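Local structure of VP24 (White spot syndrome virus, 5HLJ) at residues A[60-65]-A[140-145]; A[108-113]-A[145-150]. The protein is a major envelope protein of the virus, where it probably serves as a membrane-anchored structural component of the particle's outer layer. One frame throughout, in Å; residues are numbered along the deposited sequence.

Two contacts made by one strand, 141-151, illustrate how burial follows place in a β fold. Interaction 1 uses its start, where I142 meets a helix-ending turn toward the periphery, its centre about 14 Å from the centre of the chain; one of its three touching residues is buried and one exposed. Interaction 2 uses the part that follows and lies deeper, with its centre about 7 Å from that of the chain, where F147 and A149 face strand 105-114. Both are apolar across the contact and share L145 in their ranges, yet interaction 1 joins branched aliphatic groups alone, whereas interaction 2 is arranged round an aromatic ring. The contact centres lie about 20 Å apart.

Interaction 1. Residues A[60-65]-A[140-145]; sequences ELVKKK and NRINTL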
# COMPACT_ATOMS: atom_id res chain seq x y z
N GLU A 60 14.53 -15.69 25.53
CA GLU A 60 15.43 -15.92 24.42
C GLU A 60 15.41 -14.74 23.43
O GLU A 60 16.47 -14.30 22.95
CB GLU A 60 15.07 -17.22 23.71
CG GLU A 60 15.50 -18.46 24.52
CD GLU A 60 16.99 -18.44 24.87
OE1 GLU A 60 17.83 -18.31 23.95
OE2 GLU A 60 17.34 -18.52 26.08
N LEU A 61 14.22 -14.21 23.16
CA LEU A 61 14.05 -13.18 22.14
C LEU A 61 14.92 -11.95 22.43
O LEU A 61 15.50 -11.39 21.51
CB LEU A 61 12.58 -12.77 22.01
CG LEU A 61 12.11 -12.10 20.71
CD1 LEU A 61 12.08 -13.10 19.55
CD2 LEU A 61 10.75 -11.47 20.91
N VAL A 62 15.04 -11.55 23.70
CA VAL A 62 15.82 -10.36 24.02
C VAL A 62 17.34 -10.58 24.00
O VAL A 62 18.12 -9.66 24.26
CB VAL A 62 15.44 -9.77 25.40
CG1 VAL A 62 13.95 -9.41 25.43
CG2 VAL A 62 15.81 -10.72 26.53
N LYS A 63 17.77 -11.80 23.70
CA LYS A 63 19.21 -12.10 23.63
C LYS A 63 19.73 -12.14 22.19
O LYS A 63 20.94 -12.18 21.96
CB LYS A 63 19.50 -13.42 24.34
CG LYS A 63 19.00 -13.44 25.79
CD LYS A 63 19.67 -14.53 26.64
CE LYS A 63 19.03 -15.88 26.43
NZ LYS A 63 19.48 -16.84 27.48
N LYS A 64 18.82 -12.12 21.22
CA LYS A 64 19.22 -12.21 19.82
C LYS A 64 20.03 -10.99 19.39
O LYS A 64 19.95 -9.92 20.00
CB LYS A 64 18.00 -12.38 18.93
CG LYS A 64 17.14 -13.54 19.30
CD LYS A 64 17.87 -14.85 19.15
CE LYS A 64 16.98 -16.00 19.58
NZ LYS A 64 17.56 -17.31 19.22
N LYS A 65 20.81 -11.17 18.33
CA LYS A 65 21.76 -10.15 17.90
C LYS A 65 21.12 -9.26 16.84
O LYS A 65 21.28 -9.49 15.64
CB LYS A 65 23.03 -10.79 17.34
CG LYS A 65 24.06 -11.12 18.41
CD LYS A 65 24.90 -12.33 18.02
CE LYS A 65 26.15 -12.44 18.90
NZ LYS A 65 26.92 -13.66 18.52
N ASN A 140 12.24 -0.97 24.38
CA ASN A 140 12.62 -1.77 25.54
C ASN A 140 11.51 -2.68 25.98
O ASN A 140 11.45 -3.09 27.14
CB ASN A 140 13.05 -0.88 26.72
CG ASN A 140 14.37 -0.20 26.46
OD1 ASN A 140 14.46 1.03 26.47
ND2 ASN A 140 15.40 -1.00 26.21
N ARG A 141 10.63 -3.01 25.04
CA ARG A 141 9.51 -3.86 25.36
C ARG A 141 9.32 -4.89 24.27
O ARG A 141 9.70 -4.67 23.12
CB ARG A 141 8.25 -3.02 25.56
CG ARG A 141 7.23 -3.68 26.46
CD ARG A 141 5.98 -2.84 26.60
NE ARG A 141 6.26 -1.53 27.19
CZ ARG A 141 5.32 -0.59 27.37
NH1 ARG A 141 4.07 -0.84 27.00
NH2 ARG A 141 5.64 0.58 27.91
N ILE A 142 8.77 -6.04 24.65
CA ILE A 142 8.31 -7.00 23.66
C ILE A 142 6.83 -6.70 23.40
O ILE A 142 6.03 -6.59 24.33
CB ILE A 142 8.52 -8.44 24.14
CG1 ILE A 142 9.96 -8.61 24.64
CG2 ILE A 142 8.23 -9.43 23.02
CD1 ILE A 142 10.28 -10.01 25.08
N ASN A 143 6.48 -6.55 22.13
CA ASN A 143 5.15 -6.12 21.74
C ASN A 143 4.43 -7.17 20.92
O ASN A 143 5.06 -7.89 20.14
CB ASN A 143 5.22 -4.83 20.92
CG ASN A 143 6.04 -3.74 21.60
OD1 ASN A 143 5.48 -2.87 22.27
ND2 ASN A 143 7.36 -3.78 21.40
N THR A 144 3.12 -7.24 21.06
CA THR A 144 2.34 -8.09 20.18
C THR A 144 2.04 -7.34 18.88
O THR A 144 1.68 -6.16 18.89
CB THR A 144 1.05 -8.56 20.88
OG1 THR A 144 1.42 -9.42 21.95
CG2 THR A 144 0.16 -9.35 19.92
N LEU A 145 2.24 -8.02 17.76
CA LEU A 145 1.95 -7.47 16.44
C LEU A 145 1.14 -8.48 15.66
O LEU A 145 1.55 -9.63 15.55
CB LEU A 145 3.23 -7.11 15.69
CG LEU A 145 3.12 -6.57 14.25
CD1 LEU A 145 2.40 -5.26 14.21
CD2 LEU A 145 4.52 -6.39 13.61
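Where L61 and V62 meet I142 there is no flat group with faces or edges to occupy: no ring, amide or carboxylate stands in the direct contact, and the closest atoms are all methyl carbons of branched aliphatic side chains. The amide of N143 and the carboxylate of E60, close by, serve other partners. The amide is held at both ends, OD1 by the backbone N of K138 and ND2 by the carbonyl O of V97, while the carboxylate receives K63 in a salt bridge, E60 OE2 to K63 NZ 3.1 Å.

I142 is the shared partner, and its two branches divide the work. Its chi1 of -49° places CG1 beside the backbone N and leaves the CG2 methyl anti to it, where it meets L61 CD2 at 3.9 Å, the two side chains running obliquely past each other. The other branch, extended through CG1, brings I142 CD1 to 3.7 Å from V62 CG1, and here the side chains cross at about a right angle.

L61 ends the short helix 58-61 and begins a type I turn to K64. A backbone hydrogen bond from K63 N to E60 O, 2.9 Å, ties the last helical residues to the turn, whose own closing bond, K64 N to L61 O, is weak at 3.4 Å. Strand 90-99 lies between strands 141-151 and 68-72 in the sheet. The helix end and turn bridge this part of the sheet: L61 also packs on I69 and T71, while V62 and I142 both touch Y98.

Only 115 Å² is buried, with L61 inside and V62 exposed. Dispersion and removal of apolar surface from water are therefore the likely source of cohesion, and the match probably rests on the fit of the methyl branches, not on directional bonds.

Interaction 2. Residues A[108-113]-A[145-150]; sequences DSVSLS and LVFGAT
L112 and F147 cross obliquely, the forked end of the leucine reaching the far part of the ring. L112 CD2 approaches F147 CZ at 4.0 Å, and the other branch, CD1, lies 4.1 Å from F147 CE1, so that both methyls meet neighbouring ring carbons. The phenylalanine CG sits between its backbone N and carbonyl carbon (chi1 76°), a setting that sends the ring across toward the leucine. At the root of the same side chain, F147 CB is met by V110 CG2 at 4.3 Å.

The strands carrying these residues are not neighbours in the sheet. Their axes pass 9.4 Å apart with their directions at 41°, and V110, L112, F147 and A149 all point across the gap, an arrangement consistent with a β-barrel whose walls meet through its interior. I25 and L164 touch both L112 and F147 from strands 19-28 and 161-170, and F34 meets the F147 ring with the planes about 30° apart.

Farther along, L112 CD1 reaches A149 CB at 4.5 Å, a looser touch. S113 turns to the trimer instead, its OG hydrogen-bonded to the backbone N of F132 of the third subunit.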
# COMPACT_ATOMS: atom_id res chain seq x y z
N ASP A 108 2.78 1.27 10.55
CA ASP A 108 1.70 2.05 9.94
C ASP A 108 0.75 1.23 9.11
O ASP A 108 -0.46 1.47 9.11
CB ASP A 108 2.28 3.13 9.03
CG ASP A 108 2.91 4.24 9.79
OD1 ASP A 108 2.25 4.77 10.72
OD2 ASP A 108 4.07 4.57 9.47
N SER A 109 1.31 0.29 8.35
CA SER A 109 0.52 -0.44 7.38
C SER A 109 1.24 -1.69 6.98
O SER A 109 2.44 -1.83 7.19
CB SER A 109 0.22 0.42 6.15
OG SER A 109 1.42 0.95 5.61
N VAL A 110 0.49 -2.64 6.44
CA VAL A 110 1.11 -3.82 5.88
C VAL A 110 0.49 -4.11 4.53
O VAL A 110 -0.62 -3.68 4.25
CB VAL A 110 0.96 -5.06 6.80
CG1 VAL A 110 1.38 -4.74 8.22
CG2 VAL A 110 -0.45 -5.57 6.78
N SER A 111 1.21 -4.85 3.70
CA SER A 111 0.62 -5.38 2.49
C SER A 111 1.25 -6.73 2.20
O SER A 111 2.31 -7.05 2.72
CB SER A 111 0.78 -4.41 1.31
OG SER A 111 2.12 -4.03 1.13
N LEU A 112 0.55 -7.53 1.39
CA LEU A 112 0.99 -8.87 1.05
C LEU A 112 0.99 -9.05 -0.44
O LEU A 112 0.12 -8.55 -1.15
CB LEU A 112 0.06 -9.94 1.63
CG LEU A 112 -0.01 -10.36 3.09
CD1 LEU A 112 -0.95 -11.55 3.14
CD2 LEU A 112 1.36 -10.74 3.66
N SER A 113 1.96 -9.82 -0.90
CA SER A 113 1.95 -10.35 -2.24
C SER A 113 2.17 -11.85 -2.11
O SER A 113 2.98 -12.27 -1.28
CB SER A 113 3.03 -9.69 -3.09
OG SER A 113 3.29 -10.45 -4.26
N LEU A 145 2.24 -8.02 17.76
CA LEU A 145 1.95 -7.47 16.44
C LEU A 145 1.14 -8.48 15.66
O LEU A 145 1.55 -9.63 15.55
CB LEU A 145 3.23 -7.11 15.69
CG LEU A 145 3.12 -6.57 14.25
CD1 LEU A 145 2.40 -5.26 14.21
CD2 LEU A 145 4.52 -6.39 13.61
N VAL A 146 -0.02 -8.07 15.15
CA VAL A 146 -0.84 -9.02 14.41
C VAL A 146 -1.40 -8.41 13.12
O VAL A 146 -1.60 -7.20 13.01
CB VAL A 146 -2.06 -9.56 15.27
CG1 VAL A 146 -1.66 -9.82 16.71
CG2 VAL A 146 -3.24 -8.64 15.22
N PHE A 147 -1.65 -9.27 12.14
CA PHE A 147 -2.53 -8.92 11.04
C PHE A 147 -3.30 -10.18 10.68
O PHE A 147 -2.84 -11.31 10.95
CB PHE A 147 -1.76 -8.33 9.84
CG PHE A 147 -1.03 -9.36 9.01
CD1 PHE A 147 -1.67 -10.05 8.01
CD2 PHE A 147 0.32 -9.59 9.22
CE1 PHE A 147 -1.00 -10.99 7.24
CE2 PHE A 147 1.00 -10.52 8.45
CZ PHE A 147 0.34 -11.23 7.47
N GLY A 148 -4.48 -10.01 10.10
CA GLY A 148 -5.24 -11.15 9.63
C GLY A 148 -5.39 -11.14 8.13
O GLY A 148 -5.30 -10.09 7.47
N ALA A 149 -5.59 -12.32 7.56
CA ALA A 149 -5.93 -12.41 6.16
C ALA A 149 -6.99 -13.48 6.01
O ALA A 149 -6.86 -14.57 6.55
CB ALA A 149 -4.70 -12.74 5.30
N THR A 150 -8.06 -13.15 5.30
CA THR A 150 -9.10 -14.11 5.03
C THR A 150 -9.15 -14.39 3.53
O THR A 150 -9.49 -13.51 2.74
CB THR A 150 -10.46 -13.62 5.56
OG1 THR A 150 -10.45 -13.67 6.99
CG2 THR A 150 -11.61 -14.51 5.05